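Local atomic coordinates of ABC sugar (Ribose) transporter, periplasmic substrate-binding subunit (Rhodobacter sphaeroides, PDB entry 3L49), a protein that probably binds a sugar in the periplasm and delivers it to an ABC transporter. Residues S177-M182 against T207-A212; V128-G133 against I142-M147. All coordinates share one frame; numbering follows the deposited sequence.

Both contacts lie in the same lobe of the protein and both are buried. Contact 2 holds strand 126-131 against helix 138-152, on one face of the sheet. Contact 1 joins helices 171-185 and 200-212, which lie on the other face; its centre is about 22 Å from the centre of the chain, against about 12 Å for contact 2. The strand connects them. Phe-131 points away from helix 138-152 and meets Asn-178 and Val-179; Leu-129 packs on Met-182. Their chemistry differs. Contact 1 is almost wholly aliphatic. Contact 2 adds an amide-ring stack in the loop that follows the strand; the Asn-132 side chain lies about 10 Å from a bound unknown ligand.

Contact 1. Residues S177-M182 against T207-A212; sequences SNVTDM and TQALQA
Helix 177-182 packs on helix 207-212 around Thr-180 and Ala-209, with the two axes 8.6 Å apart at closest approach and crossing at -42°. These are neighbouring helices on one face of the sheet in an alpha/beta lobe of the periplasmic binding protein fold. The single methyl of Ala-209 probably helps the helices approach. Val-179 CG1 lies 3.9 Å from Ala-209 CB. Val-179 CG1 also reaches Leu-210 CD2 at 4.1 Å, and the two side chains cross at about a right angle. Val-179 CG1 stands anti to its own backbone nitrogen (chi1 173°), which carries it into this corner between Ala-209 and Leu-210. Its other methyl, CG2, packs on the ring of Phe-131. No hydrogen bond links the two segments. The polar atom at the margin is Thr-180 OG1, which bonds back to the carbonyl of Tyr-176 one turn earlier in its own helix. Tyr-176 also touches Ala-209 and Ala-212, extending the helix pairing beyond the segment. The alanine methyl is thus met by two neighbours on helix 177-182: Val-179 CG1, and Thr-180 OG1 at 3.9 Å from Ala-209 CB.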
loop_
_atom_site.group_PDB
_atom_site.type_symbol
_atom_site.label_atom_id
_atom_site.label_comp_id
_atom_site.label_asym_id
_atom_site.label_seq_id
_atom_site.Cartn_x
_atom_site.Cartn_y
_atom_site.Cartn_z
ATOM N N SER A 177 -13.128 11.769 11.066
ATOM C CA SER A 177 -13.231 12.249 12.453
ATOM C C SER A 177 -11.962 12.921 12.940
ATOM O O SER A 177 -12.026 13.934 13.640
ATOM C CB SER A 177 -13.590 11.109 13.404
ATOM O OG SER A 177 -14.764 10.442 12.968
ATOM N N ASN A 178 -10.816 12.352 12.571
ATOM C CA ASN A 178 -9.517 12.938 12.904
ATOM C C ASN A 178 -9.282 14.295 12.240
ATOM O O ASN A 178 -8.772 15.226 12.876
ATOM C CB ASN A 178 -8.393 11.979 12.542
ATOM C CG ASN A 178 -8.310 10.801 13.479
ATOM O OD1 ASN A 178 -8.498 10.935 14.686
ATOM N ND2 ASN A 178 -8.018 9.629 12.927
ATOM N N VAL A 179 -9.676 14.400 10.971
ATOM C CA VAL A 179 -9.506 15.638 10.208
ATOM C C VAL A 179 -10.398 16.746 10.782
ATOM O O VAL A 179 -9.955 17.882 10.942
ATOM C CB VAL A 179 -9.742 15.406 8.682
ATOM C CG1 VAL A 179 -9.742 16.712 7.906
ATOM C CG2 VAL A 179 -8.660 14.509 8.125
ATOM N N THR A 180 -11.637 16.381 11.121
ATOM C CA THR A 180 -12.593 17.276 11.774
ATOM C C THR A 180 -12.043 17.835 13.100
ATOM O O THR A 180 -12.157 19.036 13.360
ATOM C CB THR A 180 -13.954 16.566 12.010
ATOM O OG1 THR A 180 -14.376 15.905 10.806
ATOM C CG2 THR A 180 -15.023 17.570 12.438
ATOM N N ASP A 181 -11.440 16.965 13.913
ATOM C CA ASP A 181 -10.762 17.362 15.152
ATOM C C ASP A 181 -9.683 18.398 14.875
ATOM O O ASP A 181 -9.584 19.407 15.566
ATOM C CB ASP A 181 -10.110 16.149 15.833
ATOM C CG ASP A 181 -11.120 15.174 16.422
ATOM O OD1 ASP A 181 -12.340 15.467 16.401
ATOM O OD2 ASP A 181 -10.685 14.100 16.906
ATOM N N MET A 182 -8.898 18.142 13.833
ATOM C CA MET A 182 -7.724 18.938 13.515
ATOM C C MET A 182 -8.085 20.283 12.892
ATOM O O MET A 182 -7.368 21.267 13.084
ATOM C CB MET A 182 -6.788 18.127 12.612
ATOM C CG MET A 182 -5.305 18.231 12.969
ATOM S SD MET A 182 -4.811 17.927 14.690
ATOM C CE MET A 182 -5.459 16.289 15.000
ATOM N N THR A 207 -10.838 13.915 2.634
ATOM C CA THR A 207 -11.442 14.746 1.593
ATOM C C THR A 207 -12.902 15.062 1.908
ATOM O O THR A 207 -13.312 16.228 1.825
ATOM C CB THR A 207 -11.330 14.058 0.219
ATOM O OG1 THR A 207 -9.982 13.626 0.024
ATOM C CG2 THR A 207 -11.721 14.994 -0.916
ATOM N N GLN A 208 -13.668 14.027 2.277
ATOM C CA GLN A 208 -15.075 14.178 2.663
ATOM C C GLN A 208 -15.261 15.183 3.808
ATOM O O GLN A 208 -16.162 16.034 3.746
ATOM C CB GLN A 208 -15.668 12.827 3.038
ATOM C CG GLN A 208 -16.051 11.948 1.841
ATOM C CD GLN A 208 -16.289 10.493 2.226
ATOM O OE1 GLN A 208 -16.566 9.646 1.367
ATOM N NE2 GLN A 208 -16.175 10.191 3.524
ATOM N N ALA A 209 -14.385 15.097 4.820
ATOM C CA ALA A 209 -14.377 16.007 5.969
ATOM C C ALA A 209 -14.098 17.464 5.603
ATOM O O ALA A 209 -14.777 18.363 6.096
ATOM C CB ALA A 209 -13.367 15.530 7.024
ATOM N N LEU A 210 -13.089 17.688 4.758
ATOM C CA LEU A 210 -12.725 19.035 4.296
ATOM C C LEU A 210 -13.847 19.657 3.493
ATOM O O LEU A 210 -14.128 20.852 3.620
ATOM C CB LEU A 210 -11.465 18.992 3.416
ATOM C CG LEU A 210 -10.113 18.643 4.045
ATOM C CD1 LEU A 210 -9.059 18.505 2.949
ATOM C CD2 LEU A 210 -9.686 19.677 5.089
ATOM N N GLN A 211 -14.467 18.827 2.657
ATOM C CA GLN A 211 -15.622 19.205 1.868
ATOM C C GLN A 211 -16.777 19.643 2.768
ATOM O O GLN A 211 -17.335 20.725 2.586
ATOM C CB GLN A 211 -16.030 18.028 0.989
ATOM C CG GLN A 211 -16.690 18.420 -0.288
ATOM C CD GLN A 211 -16.070 17.739 -1.492
ATOM O OE1 GLN A 211 -16.011 18.324 -2.573
ATOM N NE2 GLN A 211 -15.602 16.503 -1.313
ATOM N N ALA A 212 -17.095 18.820 3.766
ATOM C CA ALA A 212 -18.125 19.148 4.752
ATOM C C ALA A 212 -17.796 20.407 5.581
ATOM O O ALA A 212 -18.708 21.091 6.068
ATOM C CB ALA A 212 -18.388 17.954 5.668
#

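Contact 2. Residues V128-G133 against I142-M147; sequences VLVFNG and IRYDQM
Asn-132 lays its side-chain amide flat over one face of the Tyr-144 ring. The two planes are only 8° apart, a stacked amide-ring pair. Asn-132 ND2 sits over the ring centre, 3.5 Å above the plane, and comes within 3.6 Å of Tyr-144 CE1. The amide carbon shares the stack, with Asn-132 CG 3.7 Å from Tyr-144 CD1. With chi1 at 179°, Tyr-144 CG lies opposite the backbone nitrogen, which brings the ring face to face with the Asn-132 amide.

The apolar contacts are made from the strand itself. Val-130 CG1 meets the ring at its edge, in plane, 3.9 Å from Tyr-144 CE1. Val-130 CG2 makes a looser contact with Met-147 CE at 4.4 Å. Tyr-144 and Met-147 stand almost one turn apart on the helix, so both face the same valine. Strand 126-131, helix 138-152 and strand 157-159 form a beta-alpha-beta unit of the lobe, and these side chains seat its helix on its first strand.

The polar ends are tied to one acidic residue. Tyr-144 OH hydrogen-bonds Glu-163 OE1, and Asn-132 ND2 hydrogen-bonds Glu-163 OE2. The carboxylate thus holds both stacked groups and probably fixes their rotation. With Tyr-144 cut back to an alanine, the Asn-132 amide would probably lose its stacking surface, a gap would open beside Val-130 CG1, and Glu-163 would lack one hydrogen-bond partner. The rings of Tyr-135 and Tyr-144 also meet, with their planes at about 90°.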
loop_
_atom_site.group_PDB
_atom_site.type_symbol
_atom_site.label_atom_id
_atom_site.label_comp_id
_atom_site.label_asym_id
_atom_site.label_seq_id
_atom_site.Cartn_x
_atom_site.Cartn_y
_atom_site.Cartn_z
ATOM N N VAL A 128 1.595 20.396 7.077
ATOM C CA VAL A 128 1.134 19.135 6.517
ATOM C C VAL A 128 0.690 18.194 7.625
ATOM O O VAL A 128 1.490 17.804 8.483
ATOM C CB VAL A 128 2.241 18.440 5.651
ATOM C CG1 VAL A 128 1.821 17.030 5.220
ATOM C CG2 VAL A 128 2.578 19.265 4.425
ATOM N N LEU A 129 -0.589 17.831 7.585
ATOM C CA LEU A 129 -1.137 16.797 8.451
ATOM C C LEU A 129 -0.811 15.412 7.890
ATOM O O LEU A 129 -1.129 15.119 6.740
ATOM C CB LEU A 129 -2.648 16.977 8.574
ATOM C CG LEU A 129 -3.346 16.136 9.641
ATOM C CD1 LEU A 129 -2.748 16.409 11.024
ATOM C CD2 LEU A 129 -4.852 16.385 9.621
ATOM N N VAL A 130 -0.193 14.563 8.711
ATOM C CA VAL A 130 0.310 13.260 8.259
ATOM C C VAL A 130 -0.318 12.093 9.014
ATOM O O VAL A 130 -0.273 12.041 10.238
ATOM C CB VAL A 130 1.881 13.165 8.369
ATOM C CG1 VAL A 130 2.384 11.732 8.159
ATOM C CG2 VAL A 130 2.547 14.080 7.379
ATOM N N PHE A 131 -0.890 11.157 8.265
ATOM C CA PHE A 131 -1.344 9.894 8.819
ATOM C C PHE A 131 -0.251 8.843 8.655
ATOM O O PHE A 131 0.138 8.519 7.531
ATOM C CB PHE A 131 -2.622 9.441 8.118
ATOM C CG PHE A 131 -3.848 10.182 8.556
ATOM C CD1 PHE A 131 -4.117 11.462 8.076
ATOM C CD2 PHE A 131 -4.743 9.596 9.444
ATOM C CE1 PHE A 131 -5.251 12.147 8.479
ATOM C CE2 PHE A 131 -5.879 10.269 9.852
ATOM C CZ PHE A 131 -6.138 11.547 9.366
ATOM N N ASN A 132 0.238 8.316 9.776
ATOM C CA ASN A 132 1.352 7.365 9.773
ATOM C C ASN A 132 1.117 6.166 10.700
ATOM O O ASN A 132 1.877 5.920 11.638
ATOM C CB ASN A 132 2.662 8.095 10.126
ATOM C CG ASN A 132 3.900 7.256 9.852
ATOM O OD1 ASN A 132 3.894 6.351 9.008
ATOM N ND2 ASN A 132 4.972 7.550 10.575
ATOM N N GLY A 133 0.058 5.415 10.424
ATOM C CA GLY A 133 -0.341 4.314 11.287
ATOM C C GLY A 133 0.049 2.943 10.775
ATOM O O GLY A 133 -0.340 1.923 11.360
ATOM N N ILE A 142 8.715 3.083 3.209
ATOM C CA ILE A 142 9.382 3.745 2.092
ATOM C C ILE A 142 8.654 5.039 1.733
ATOM O O ILE A 142 9.279 6.100 1.648
ATOM C CB ILE A 142 9.491 2.829 0.845
ATOM C CG1 ILE A 142 10.296 1.558 1.166
ATOM C CG2 ILE A 142 10.122 3.591 -0.321
ATOM C CD1 ILE A 142 10.090 0.403 0.148
ATOM N N ARG A 143 7.332 4.955 1.560
ATOM C CA ARG A 143 6.517 6.121 1.206
ATOM C C ARG A 143 6.636 7.269 2.213
ATOM O O ARG A 143 6.716 8.430 1.826
ATOM C CB ARG A 143 5.056 5.723 1.017
ATOM C CG ARG A 143 4.765 5.003 -0.289
ATOM C CD ARG A 143 3.500 4.186 -0.146
ATOM N NE ARG A 143 3.349 3.162 -1.175
ATOM C CZ ARG A 143 2.406 2.227 -1.158
ATOM N NH1 ARG A 143 1.537 2.189 -0.160
ATOM N NH2 ARG A 143 2.320 1.334 -2.146
ATOM N N TYR A 144 6.675 6.935 3.499
ATOM C CA TYR A 144 6.870 7.935 4.544
ATOM C C TYR A 144 8.278 8.521 4.539
ATOM O O TYR A 144 8.432 9.740 4.650
ATOM C CB TYR A 144 6.539 7.358 5.922
ATOM C CG TYR A 144 6.741 8.339 7.051
ATOM C CD1 TYR A 144 5.758 9.286 7.358
ATOM C CD2 TYR A 144 7.917 8.331 7.809
ATOM C CE1 TYR A 144 5.941 10.198 8.392
ATOM C CE2 TYR A 144 8.109 9.232 8.846
ATOM C CZ TYR A 144 7.119 10.161 9.124
ATOM O OH TYR A 144 7.303 11.050 10.140
ATOM N N ASP A 145 9.292 7.658 4.426
ATOM C CA ASP A 145 10.696 8.099 4.424
ATOM C C ASP A 145 11.019 9.095 3.308
ATOM O O ASP A 145 11.717 10.091 3.542
ATOM C CB ASP A 145 11.655 6.908 4.329
ATOM C CG ASP A 145 11.818 6.166 5.654
ATOM O OD1 ASP A 145 12.315 5.019 5.631
ATOM O OD2 ASP A 145 11.456 6.716 6.715
ATOM N N GLN A 146 10.495 8.821 2.111
ATOM C CA GLN A 146 10.724 9.666 0.937
ATOM C C GLN A 146 10.070 11.019 1.090
ATOM O O GLN A 146 10.647 12.026 0.699
ATOM C CB GLN A 146 10.225 8.985 -0.345
ATOM C CG GLN A 146 10.944 7.667 -0.699
ATOM C CD GLN A 146 12.374 7.883 -1.196
ATOM O OE1 GLN A 146 13.311 7.994 -0.410
ATOM N NE2 GLN A 146 12.537 7.930 -2.502
ATOM N N MET A 147 8.871 11.030 1.669
ATOM C CA MET A 147 8.144 12.262 1.961
ATOM C C MET A 147 8.969 13.134 2.901
ATOM O O MET A 147 9.187 14.320 2.636
ATOM C CB MET A 147 6.748 11.939 2.555
ATOM C CG MET A 147 5.812 13.154 2.827
ATOM S SD MET A 147 5.924 13.859 4.509
ATOM C CE MET A 147 6.128 12.382 5.473
#